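Local coordinates for putative hexose oxidase (PDB 5AWV), which probably oxidises a sugar of teicoplanin-type glycopeptide antibiotics, using a flavin-adenine dinucleotide cofactor bound covalently to the protein, at residues Pro29-Pro37 / Pro58-Gln69; Val185-Ile196 / Ala508-His516. All coordinates share one frame; numbering follows the deposited sequence.

Interaction 1: residues Pro29-Pro37 / Pro58-Gln69; sequences PAGPVKVTP and PDYIHLVGSTQQ
Lys34 lies alongside both Tyr60 and His62, pointing the same way as each. Its CG sits over the centre of the His62 imidazole, 3.8 Å from the ring centroid and 8° off the normal, a CH-pi contact. Bends at chi2, chi3 and chi4 then swing NZ over a face of the Tyr60 phenol, where the cation-pi distance from NZ to the ring centroid is 4.3 Å. The same ammonium is salt-bridged to Glu76, so it has a carboxylate partner as well as the ring. Pro32, which follows a cis peptide bond, brings CB to the edge of the imidazole.

On the opposite face, Val33 packs on Leu63 and Val35 on Ile61, and Val35 CG2 also reaches Leu63 CD1 at 4.1 Å. The register is set by two hydrogen-bonded pairs, Val33 with Leu63 and Val35 with Ile61, each joined by two backbone bonds. Val33 N meets Leu63 O in the carbonyl plane, on a lone pair.

Beyond the strands, the Gln69 amide bridges the two segments. Its NE2 donates to Ala30 O at 3.0 Å, almost straight at 167°, while its OE1 accepts from Gly65 N at 2.9 Å, the donor lying above the carbonyl plane. Bonds at both ends fix the rotation of the amide, whose carbon packs against Pro32 CD. Ser66 in turn positions Gln69: as N-cap of helix 67-80, its OG accepts from Gln69 N at 3.1 Å. A water links Ala30 N to Gly65 O.

Helix 42-46 packs on Val35 and Ile61, and Trp142 of the second subunit on Ala30. The paired backbone bonds and the 158° between strand directions define an antiparallel pair: strand 33-35 is the outermost, within this chain, of the small mixed sheet of the FAD-binding domain, and strand 60-63 leads into capped helix 67-80.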
loop_
_atom_site.group_PDB
_atom_site.type_symbol
_atom_site.label_atom_id
_atom_site.label_comp_id
_atom_site.label_asym_id
_atom_site.label_seq_id
_atom_site.Cartn_x
_atom_site.Cartn_y
_atom_site.Cartn_z
ATOM N N PRO A 29 0.722 -20.598 -17.023
ATOM C CA PRO A 29 1.334 -19.682 -16.069
ATOM C C PRO A 29 2.771 -20.005 -15.784
ATOM O O PRO A 29 3.202 -21.159 -15.847
ATOM C CB PRO A 29 0.438 -19.854 -14.814
ATOM C CG PRO A 29 -0.164 -21.202 -14.953
ATOM C CD PRO A 29 -0.391 -21.390 -16.426
ATOM N N ALA A 30 3.536 -19.018 -15.394
ATOM C CA ALA A 30 4.823 -19.305 -14.773
ATOM C C ALA A 30 4.614 -19.952 -13.369
ATOM O O ALA A 30 3.506 -20.021 -12.864
ATOM C CB ALA A 30 5.577 -18.011 -14.658
ATOM N N GLY A 31 5.694 -20.463 -12.805
ATOM C CA GLY A 31 5.728 -21.134 -11.518
ATOM C C GLY A 31 5.185 -22.560 -11.530
ATOM O O GLY A 31 4.733 -23.016 -12.554
ATOM N N PRO A 32 5.156 -23.232 -10.399
ATOM C CA PRO A 32 5.556 -22.695 -9.093
ATOM C C PRO A 32 7.025 -22.900 -8.898
ATOM O O PRO A 32 7.564 -23.761 -9.558
ATOM C CB PRO A 32 4.769 -23.571 -8.126
ATOM C CG PRO A 32 4.606 -24.887 -8.877
ATOM C CD PRO A 32 4.358 -24.471 -10.282
ATOM N N VAL A 33 7.689 -22.145 -8.038
ATOM C CA VAL A 33 9.040 -22.396 -7.745
ATOM C C VAL A 33 9.234 -22.352 -6.232
ATOM O O VAL A 33 8.970 -21.337 -5.587
ATOM C CB VAL A 33 10.017 -21.353 -8.371
ATOM C CG1 VAL A 33 11.445 -21.836 -8.273
ATOM C CG2 VAL A 33 9.654 -21.032 -9.821
ATOM N N LYS A 34 9.824 -23.387 -5.662
ATOM C CA LYS A 34 10.203 -23.334 -4.263
ATOM C C LYS A 34 11.636 -22.957 -4.203
ATOM O O LYS A 34 12.455 -23.729 -4.600
ATOM C CB LYS A 34 10.035 -24.682 -3.563
ATOM C CG LYS A 34 8.657 -24.877 -2.993
ATOM C CD LYS A 34 7.896 -26.065 -3.577
ATOM C CE LYS A 34 7.127 -26.828 -2.502
ATOM N NZ LYS A 34 8.044 -27.296 -1.402
ATOM N N VAL A 35 11.938 -21.785 -3.674
ATOM C CA VAL A 35 13.257 -21.233 -3.607
ATOM C C VAL A 35 13.770 -21.452 -2.158
ATOM O O VAL A 35 13.381 -20.749 -1.214
ATOM C CB VAL A 35 13.237 -19.720 -3.927
ATOM C CG1 VAL A 35 14.629 -19.122 -3.843
ATOM C CG2 VAL A 35 12.613 -19.527 -5.306
ATOM N N THR A 36 14.700 -22.415 -2.028
ATOM C CA THR A 36 15.280 -22.748 -0.795
ATOM C C THR A 36 16.580 -21.961 -0.698
ATOM O O THR A 36 17.074 -21.446 -1.706
ATOM C CB THR A 36 15.503 -24.291 -0.791
ATOM O OG1 THR A 36 16.210 -24.671 -1.961
ATOM C CG2 THR A 36 14.178 -25.019 -0.867
ATOM N N PRO A 37 17.220 -21.957 0.475
ATOM C CA PRO A 37 18.419 -21.231 0.747
ATOM C C PRO A 37 19.604 -21.503 -0.169
ATOM O O PRO A 37 20.431 -20.680 -0.307
ATOM C CB PRO A 37 18.753 -21.660 2.171
ATOM C CG PRO A 37 17.458 -21.883 2.766
ATOM C CD PRO A 37 16.804 -22.682 1.693
ATOM N N PRO A 58 13.389 -17.636 6.046
ATOM C CA PRO A 58 12.420 -18.673 5.832
ATOM C C PRO A 58 13.048 -19.994 5.335
ATOM O O PRO A 58 14.086 -19.974 4.673
ATOM C CB PRO A 58 11.492 -18.075 4.748
ATOM C CG PRO A 58 12.312 -17.028 4.106
ATOM C CD PRO A 58 13.229 -16.497 5.109
ATOM N N ASP A 59 12.353 -21.095 5.587
ATOM C CA ASP A 59 12.735 -22.395 5.006
ATOM C C ASP A 59 12.738 -22.344 3.484
ATOM O O ASP A 59 13.632 -22.895 2.827
ATOM C CB ASP A 59 11.788 -23.505 5.474
ATOM C CG ASP A 59 11.885 -23.779 6.991
ATOM O OD1 ASP A 59 12.853 -23.349 7.683
ATOM O OD2 ASP A 59 10.986 -24.421 7.495
ATOM N N TYR A 60 11.698 -21.720 2.908
ATOM C CA TYR A 60 11.721 -21.504 1.478
ATOM C C TYR A 60 10.866 -20.319 1.167
ATOM O O TYR A 60 10.043 -19.920 2.019
ATOM C CB TYR A 60 11.242 -22.735 0.654
ATOM C CG TYR A 60 9.920 -23.353 0.973
ATOM C CD1 TYR A 60 9.777 -24.318 2.019
ATOM C CD2 TYR A 60 8.782 -23.050 0.206
ATOM C CE1 TYR A 60 8.524 -24.891 2.290
ATOM C CE2 TYR A 60 7.585 -23.589 0.503
ATOM C CZ TYR A 60 7.442 -24.520 1.546
ATOM O OH TYR A 60 6.135 -25.018 1.786
ATOM N N ILE A 61 11.030 -19.789 -0.039
ATOM C CA ILE A 61 10.099 -18.806 -0.599
ATOM C C ILE A 61 9.406 -19.428 -1.842
ATOM O O ILE A 61 10.050 -19.900 -2.752
ATOM C CB ILE A 61 10.882 -17.505 -0.915
ATOM C CG1 ILE A 61 11.524 -17.012 0.362
ATOM C CG2 ILE A 61 9.977 -16.414 -1.490
ATOM C CD1 ILE A 61 12.564 -15.937 0.251
ATOM N N HIS A 62 8.087 -19.429 -1.856
ATOM C CA HIS A 62 7.304 -20.059 -2.880
ATOM C C HIS A 62 6.779 -19.018 -3.848
ATOM O O HIS A 62 5.877 -18.179 -3.505
ATOM C CB HIS A 62 6.173 -20.801 -2.162
ATOM C CG HIS A 62 5.726 -22.053 -2.814
ATOM N ND1 HIS A 62 5.026 -23.030 -2.133
ATOM C CD2 HIS A 62 5.806 -22.469 -4.100
ATOM C CE1 HIS A 62 4.724 -24.005 -2.970
ATOM N NE2 HIS A 62 5.175 -23.683 -4.170
ATOM N N LEU A 63 7.350 -19.047 -5.046
ATOM C CA LEU A 63 6.856 -18.223 -6.152
ATOM C C LEU A 63 5.708 -18.879 -6.818
ATOM O O LEU A 63 5.806 -20.062 -7.198
ATOM C CB LEU A 63 7.965 -18.043 -7.203
ATOM C CG LEU A 63 9.046 -17.073 -6.807
ATOM C CD1 LEU A 63 10.273 -17.182 -7.723
ATOM C CD2 LEU A 63 8.575 -15.609 -6.773
ATOM N N VAL A 64 4.605 -18.143 -6.952
ATOM C CA VAL A 64 3.411 -18.689 -7.468
ATOM C C VAL A 64 2.879 -17.834 -8.650
ATOM O O VAL A 64 2.844 -16.632 -8.571
ATOM C CB VAL A 64 2.341 -18.797 -6.361
ATOM C CG1 VAL A 64 2.749 -19.808 -5.317
ATOM C CG2 VAL A 64 2.048 -17.437 -5.703
ATOM N N GLY A 65 2.465 -18.493 -9.717
ATOM C CA GLY A 65 1.986 -17.865 -10.955
ATOM C C GLY A 65 0.545 -18.066 -11.283
ATOM O O GLY A 65 0.080 -17.611 -12.334
ATOM N N SER A 66 -0.223 -18.667 -10.346
ATOM C CA SER A 66 -1.653 -18.823 -10.518
ATOM C C SER A 66 -2.393 -19.043 -9.226
ATOM O O SER A 66 -1.795 -19.401 -8.281
ATOM C CB SER A 66 -1.970 -20.032 -11.431
ATOM O OG SER A 66 -1.775 -21.267 -10.719
ATOM N N THR A 67 -3.711 -18.886 -9.268
ATOM C CA THR A 67 -4.584 -19.088 -8.071
ATOM C C THR A 67 -4.426 -20.528 -7.584
ATOM O O THR A 67 -4.261 -20.777 -6.371
ATOM C CB THR A 67 -6.020 -18.743 -8.401
ATOM O OG1 THR A 67 -6.060 -17.373 -8.738
ATOM C CG2 THR A 67 -6.958 -19.017 -7.244
ATOM N N GLN A 68 -4.393 -21.493 -8.523
ATOM C CA GLN A 68 -4.212 -22.908 -8.114
ATOM C C GLN A 68 -2.899 -23.136 -7.422
ATOM O O GLN A 68 -2.789 -23.868 -6.466
ATOM C CB GLN A 68 -4.358 -23.895 -9.304
ATOM C CG GLN A 68 -4.191 -25.384 -8.904
ATOM C CD GLN A 68 -5.285 -25.814 -7.905
ATOM O OE1 GLN A 68 -4.996 -26.371 -6.815
ATOM N NE2 GLN A 68 -6.530 -25.458 -8.221
ATOM N N GLN A 69 -1.832 -22.587 -7.951
ATOM C CA GLN A 69 -0.599 -22.678 -7.283
ATOM C C GLN A 69 -0.591 -22.055 -5.898
ATOM O O GLN A 69 0.089 -22.571 -4.978
ATOM C CB GLN A 69 0.485 -21.976 -8.092
ATOM C CG GLN A 69 0.962 -22.778 -9.307
ATOM C CD GLN A 69 1.926 -21.936 -10.165
ATOM O OE1 GLN A 69 2.833 -21.323 -9.652
ATOM N NE2 GLN A 69 1.702 -21.905 -11.430
HETATM O O HOH W 1 1.978 -16.957 -14.481
#

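Interaction 2: residues Val185-Ile196 / Ala508-His516; sequences VVVNKQGKARVI and AYDPRNHFH
Val187 holds CG1 anti to its backbone nitrogen (chi1 173°), which leaves CG2 beside that nitrogen; the two methyls thereby meet different partners, CG1 the Arg512 CD and CG2 the Phe515 CE2, the latter at 3.9 Å. Arg512 bends at chi3 (71°), turning its guanidinium toward the turn Asn188-Gly191. There NH1 donates to Lys189 O at 2.9 Å, with the acceptor 2° out of the guanidinium plane, and Gly191 CA lies over one face. Pro511 CG rests against Lys189 N at 3.6 Å.

Two waters bridge the segments. One molecule donates to Val187 O and Asp510 OD1 and accepts from Arg512 N; another accepts from Val187 N and donates to Tyr509 O. Asp510 also holds the chain just past its turn, taking His514 N on OD1 and Phe515 N on OD2 (2.9 Å), both from the syn side, while Lys506 forms a salt bridge to OD2.

Ile196 CD1 meets the edge of the Tyr509 ring at CE2, 3.6 Å away. The contact thus seats the turn after helix 499-509 on the hairpin of strands 179-187 and 193-199, with helix 67-80 touching Val187 and Arg512, and helix 207-212 touching Ile196 and Tyr509.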
loop_
_atom_site.group_PDB
_atom_site.type_symbol
_atom_site.label_atom_id
_atom_site.label_comp_id
_atom_site.label_asym_id
_atom_site.label_seq_id
_atom_site.Cartn_x
_atom_site.Cartn_y
_atom_site.Cartn_z
ATOM N N VAL A 185 -7.861 -17.162 -1.438
ATOM C CA VAL A 185 -7.596 -18.530 -1.057
ATOM C C VAL A 185 -7.637 -18.574 0.491
ATOM O O VAL A 185 -6.847 -17.921 1.161
ATOM C CB VAL A 185 -6.292 -19.045 -1.611
ATOM C CG1 VAL A 185 -5.901 -20.379 -1.035
ATOM C CG2 VAL A 185 -6.336 -19.093 -3.128
ATOM N N VAL A 186 -8.627 -19.273 1.015
ATOM C CA VAL A 186 -8.838 -19.442 2.438
ATOM C C VAL A 186 -8.653 -20.900 2.872
ATOM O O VAL A 186 -8.710 -21.788 2.031
ATOM C CB VAL A 186 -10.281 -19.003 2.833
ATOM C CG1 VAL A 186 -10.478 -17.516 2.520
ATOM C CG2 VAL A 186 -11.370 -19.859 2.140
ATOM N N VAL A 187 -8.522 -21.121 4.177
ATOM C CA VAL A 187 -8.280 -22.449 4.736
ATOM C C VAL A 187 -9.426 -22.782 5.650
ATOM O O VAL A 187 -9.668 -22.040 6.616
ATOM C CB VAL A 187 -7.011 -22.485 5.549
ATOM C CG1 VAL A 187 -6.858 -23.791 6.266
ATOM C CG2 VAL A 187 -5.789 -22.274 4.653
ATOM N N ASN A 188 -10.122 -23.913 5.396
ATOM C CA ASN A 188 -11.305 -24.252 6.251
ATOM C C ASN A 188 -10.907 -24.965 7.537
ATOM O O ASN A 188 -9.741 -25.206 7.787
ATOM C CB ASN A 188 -12.386 -25.062 5.445
ATOM C CG ASN A 188 -11.898 -26.421 5.001
ATOM O OD1 ASN A 188 -10.898 -26.943 5.430
ATOM N ND2 ASN A 188 -12.585 -26.946 4.083
ATOM N N LYS A 189 -11.878 -25.326 8.374
ATOM C CA LYS A 189 -11.527 -25.986 9.649
ATOM C C LYS A 189 -10.838 -27.315 9.446
ATOM O O LYS A 189 -9.953 -27.646 10.213
ATOM C CB LYS A 189 -12.737 -26.155 10.600
ATOM C CG LYS A 189 -12.206 -26.225 12.049
ATOM C CD LYS A 189 -13.125 -26.842 13.124
ATOM C CE LYS A 189 -13.431 -25.896 14.292
ATOM N NZ LYS A 189 -14.422 -24.872 13.849
ATOM N N GLN A 190 -11.134 -28.034 8.356
ATOM C CA GLN A 190 -10.409 -29.304 8.092
ATOM C C GLN A 190 -9.028 -29.100 7.496
ATOM O O GLN A 190 -8.321 -30.068 7.269
ATOM C CB GLN A 190 -11.196 -30.254 7.168
ATOM C CG GLN A 190 -12.556 -30.682 7.731
ATOM C CD GLN A 190 -13.567 -29.550 7.732
ATOM O OE1 GLN A 190 -13.490 -28.629 6.905
ATOM N NE2 GLN A 190 -14.477 -29.562 8.698
ATOM N N GLY A 191 -8.621 -27.862 7.222
ATOM C CA GLY A 191 -7.233 -27.619 6.789
ATOM C C GLY A 191 -7.051 -27.617 5.294
ATOM O O GLY A 191 -5.926 -27.648 4.845
ATOM N N LYS A 192 -8.141 -27.559 4.541
ATOM C CA LYS A 192 -8.114 -27.527 3.099
ATOM C C LYS A 192 -8.182 -26.080 2.585
ATOM O O LYS A 192 -9.036 -25.288 3.005
ATOM C CB LYS A 192 -9.403 -28.125 2.466
ATOM C CG LYS A 192 -9.741 -29.564 2.793
ATOM C CD LYS A 192 -8.528 -30.481 2.621
ATOM C CE LYS A 192 -8.998 -31.935 2.465
ATOM N NZ LYS A 192 -9.680 -32.420 3.711
ATOM N N ALA A 193 -7.431 -25.824 1.528
ATOM C CA ALA A 193 -7.480 -24.549 0.841
ATOM C C ALA A 193 -8.611 -24.506 -0.138
ATOM O O ALA A 193 -8.798 -25.455 -0.882
ATOM C CB ALA A 193 -6.112 -24.329 0.202
ATOM N N ARG A 194 -9.419 -23.446 -0.129
ATOM C CA ARG A 194 -10.490 -23.225 -1.017
ATOM C C ARG A 194 -10.381 -21.828 -1.654
ATOM O O ARG A 194 -9.877 -20.909 -0.987
ATOM C CB ARG A 194 -11.833 -23.266 -0.237
ATOM C CG ARG A 194 -12.542 -24.606 -0.312
ATOM C CD ARG A 194 -12.217 -25.508 0.850
ATOM N NE ARG A 194 -12.826 -26.844 0.690
ATOM C CZ ARG A 194 -12.389 -27.813 -0.123
ATOM N NH1 ARG A 194 -11.325 -27.658 -0.928
ATOM N NH2 ARG A 194 -13.044 -28.957 -0.144
ATOM N N VAL A 195 -11.001 -21.634 -2.812
ATOM C CA VAL A 195 -11.006 -20.380 -3.498
ATOM C C VAL A 195 -12.398 -19.820 -3.455
ATOM O O VAL A 195 -13.366 -20.516 -3.776
ATOM C CB VAL A 195 -10.592 -20.580 -4.950
ATOM C CG1 VAL A 195 -10.647 -19.254 -5.735
ATOM C CG2 VAL A 195 -9.223 -21.209 -4.987
ATOM N N ILE A 196 -12.518 -18.535 -3.099
ATOM C CA ILE A 196 -13.758 -17.853 -3.042
ATOM C C ILE A 196 -13.687 -16.553 -3.835
ATOM O O ILE A 196 -12.776 -15.752 -3.624
ATOM C CB ILE A 196 -14.129 -17.549 -1.569
ATOM C CG1 ILE A 196 -14.325 -18.854 -0.820
ATOM C CG2 ILE A 196 -15.357 -16.658 -1.514
ATOM C CD1 ILE A 196 -14.846 -18.720 0.570
ATOM N N ALA A 508 -15.171 -17.058 10.557
ATOM C CA ALA A 508 -15.844 -17.790 9.481
ATOM C C ALA A 508 -14.899 -18.293 8.358
ATOM O O ALA A 508 -15.091 -19.410 7.852
ATOM C CB ALA A 508 -16.994 -16.992 8.882
ATOM N N TYR A 509 -13.877 -17.517 7.999
ATOM C CA TYR A 509 -13.027 -17.867 6.897
ATOM C C TYR A 509 -11.650 -18.281 7.240
ATOM O O TYR A 509 -11.026 -18.956 6.431
ATOM C CB TYR A 509 -12.988 -16.754 5.876
ATOM C CG TYR A 509 -14.339 -16.457 5.237
ATOM C CD1 TYR A 509 -15.224 -15.528 5.782
ATOM C CD2 TYR A 509 -14.703 -17.090 4.074
ATOM C CE1 TYR A 509 -16.419 -15.286 5.179
ATOM C CE2 TYR A 509 -15.888 -16.837 3.438
ATOM C CZ TYR A 509 -16.751 -15.960 3.972
ATOM O OH TYR A 509 -17.920 -15.685 3.345
ATOM N N ASP A 510 -11.140 -18.001 8.419
ATOM C CA ASP A 510 -9.820 -18.547 8.845
ATOM C C ASP A 510 -9.943 -19.127 10.280
ATOM O O ASP A 510 -9.231 -18.693 11.247
ATOM C CB ASP A 510 -8.663 -17.482 8.793
ATOM C CG ASP A 510 -7.329 -18.038 9.157
ATOM O OD1 ASP A 510 -7.096 -19.263 9.040
ATOM O OD2 ASP A 510 -6.400 -17.293 9.577
ATOM N N PRO A 511 -10.835 -20.128 10.446
ATOM C CA PRO A 511 -11.075 -20.680 11.802
ATOM C C PRO A 511 -9.852 -21.265 12.452
ATOM O O PRO A 511 -9.767 -21.240 13.648
ATOM C CB PRO A 511 -12.191 -21.720 11.574
ATOM C CG PRO A 511 -11.971 -22.157 10.151
ATOM C CD PRO A 511 -11.655 -20.846 9.443
ATOM N N ARG A 512 -8.848 -21.659 11.705
ATOM C CA ARG A 512 -7.634 -22.151 12.330
ATOM C C ARG A 512 -6.592 -21.099 12.645
ATOM O O ARG A 512 -5.533 -21.432 13.229
ATOM C CB ARG A 512 -6.951 -23.245 11.498
ATOM C CG ARG A 512 -7.849 -24.440 11.247
ATOM C CD ARG A 512 -7.469 -25.164 9.963
ATOM N NE ARG A 512 -6.226 -25.837 10.190
ATOM C CZ ARG A 512 -6.067 -27.125 10.502
ATOM N NH1 ARG A 512 -7.087 -27.962 10.615
ATOM N NH2 ARG A 512 -4.855 -27.568 10.681
ATOM N N ASN A 513 -6.859 -19.840 12.311
ATOM C CA ASN A 513 -5.883 -18.811 12.543
ATOM C C ASN A 513 -4.543 -19.134 11.875
ATOM O O ASN A 513 -3.460 -19.004 12.433
ATOM C CB ASN A 513 -5.740 -18.517 14.044
ATOM C CG ASN A 513 -5.047 -17.178 14.321
ATOM O OD1 ASN A 513 -4.271 -17.028 15.268
ATOM N ND2 ASN A 513 -5.259 -16.274 13.459
ATOM N N HIS A 514 -4.614 -19.598 10.641
ATOM C CA HIS A 514 -3.376 -19.891 9.911
ATOM C C HIS A 514 -2.753 -18.611 9.354
ATOM O O HIS A 514 -1.569 -18.611 9.106
ATOM C CB HIS A 514 -3.667 -20.851 8.793
ATOM C CG HIS A 514 -2.458 -21.408 8.144
ATOM N ND1 HIS A 514 -1.559 -22.218 8.808
ATOM C CD2 HIS A 514 -1.980 -21.250 6.886
ATOM C CE1 HIS A 514 -0.571 -22.525 7.987
ATOM N NE2 HIS A 514 -0.802 -21.956 6.818
ATOM N N PHE A 515 -3.552 -17.566 9.153
ATOM C CA PHE A 515 -3.027 -16.253 8.691
ATOM C C PHE A 515 -2.954 -15.315 9.877
ATOM O O PHE A 515 -3.966 -14.911 10.389
ATOM C CB PHE A 515 -3.885 -15.740 7.570
ATOM C CG PHE A 515 -3.872 -16.653 6.413
ATOM C CD1 PHE A 515 -2.797 -16.619 5.532
ATOM C CD2 PHE A 515 -4.849 -17.652 6.251
ATOM C CE1 PHE A 515 -2.712 -17.510 4.484
ATOM C CE2 PHE A 515 -4.749 -18.549 5.170
ATOM C CZ PHE A 515 -3.687 -18.444 4.283
ATOM N N HIS A 516 -1.739 -15.052 10.351
ATOM C CA HIS A 516 -1.544 -14.249 11.519
ATOM C C HIS A 516 -0.175 -13.528 11.564
ATOM O O HIS A 516 0.745 -13.914 10.904
ATOM C CB HIS A 516 -1.793 -15.101 12.837
ATOM C CG HIS A 516 -0.740 -16.119 13.109
ATOM N ND1 HIS A 516 0.351 -15.857 13.892
ATOM C CD2 HIS A 516 -0.595 -17.395 12.669
ATOM C CE1 HIS A 516 1.146 -16.926 13.916
ATOM N NE2 HIS A 516 0.590 -17.866 13.162
HETATM O O HOH W 2 -8.367 -21.632 8.984
HETATM O O HOH W 3 -8.376 -18.591 5.736
#

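In the fold
Interactions 1 and 2 have centres 19 Å apart and meet directly at Thr67: its CG2 lies 3.9 Å from Val195 CG2 and 4.2 Å from Val185 CG2. Helix 67-80 connects them, since it begins within interaction 1 and packs further along on Val187 and Arg512 of interaction 2. They follow one another in the chain, and the second brings the C-terminal berberine-like region onto the FAD-binding domain. Interaction 2 comes closer to the flavin cofactor: the Phe515 side chain is about 7 Å from the FAD and about 5 Å from that of Val86, an FAD-binding residue. Interaction 1 is more distant, with the Ile61 side chain about 11 Å from the FAD.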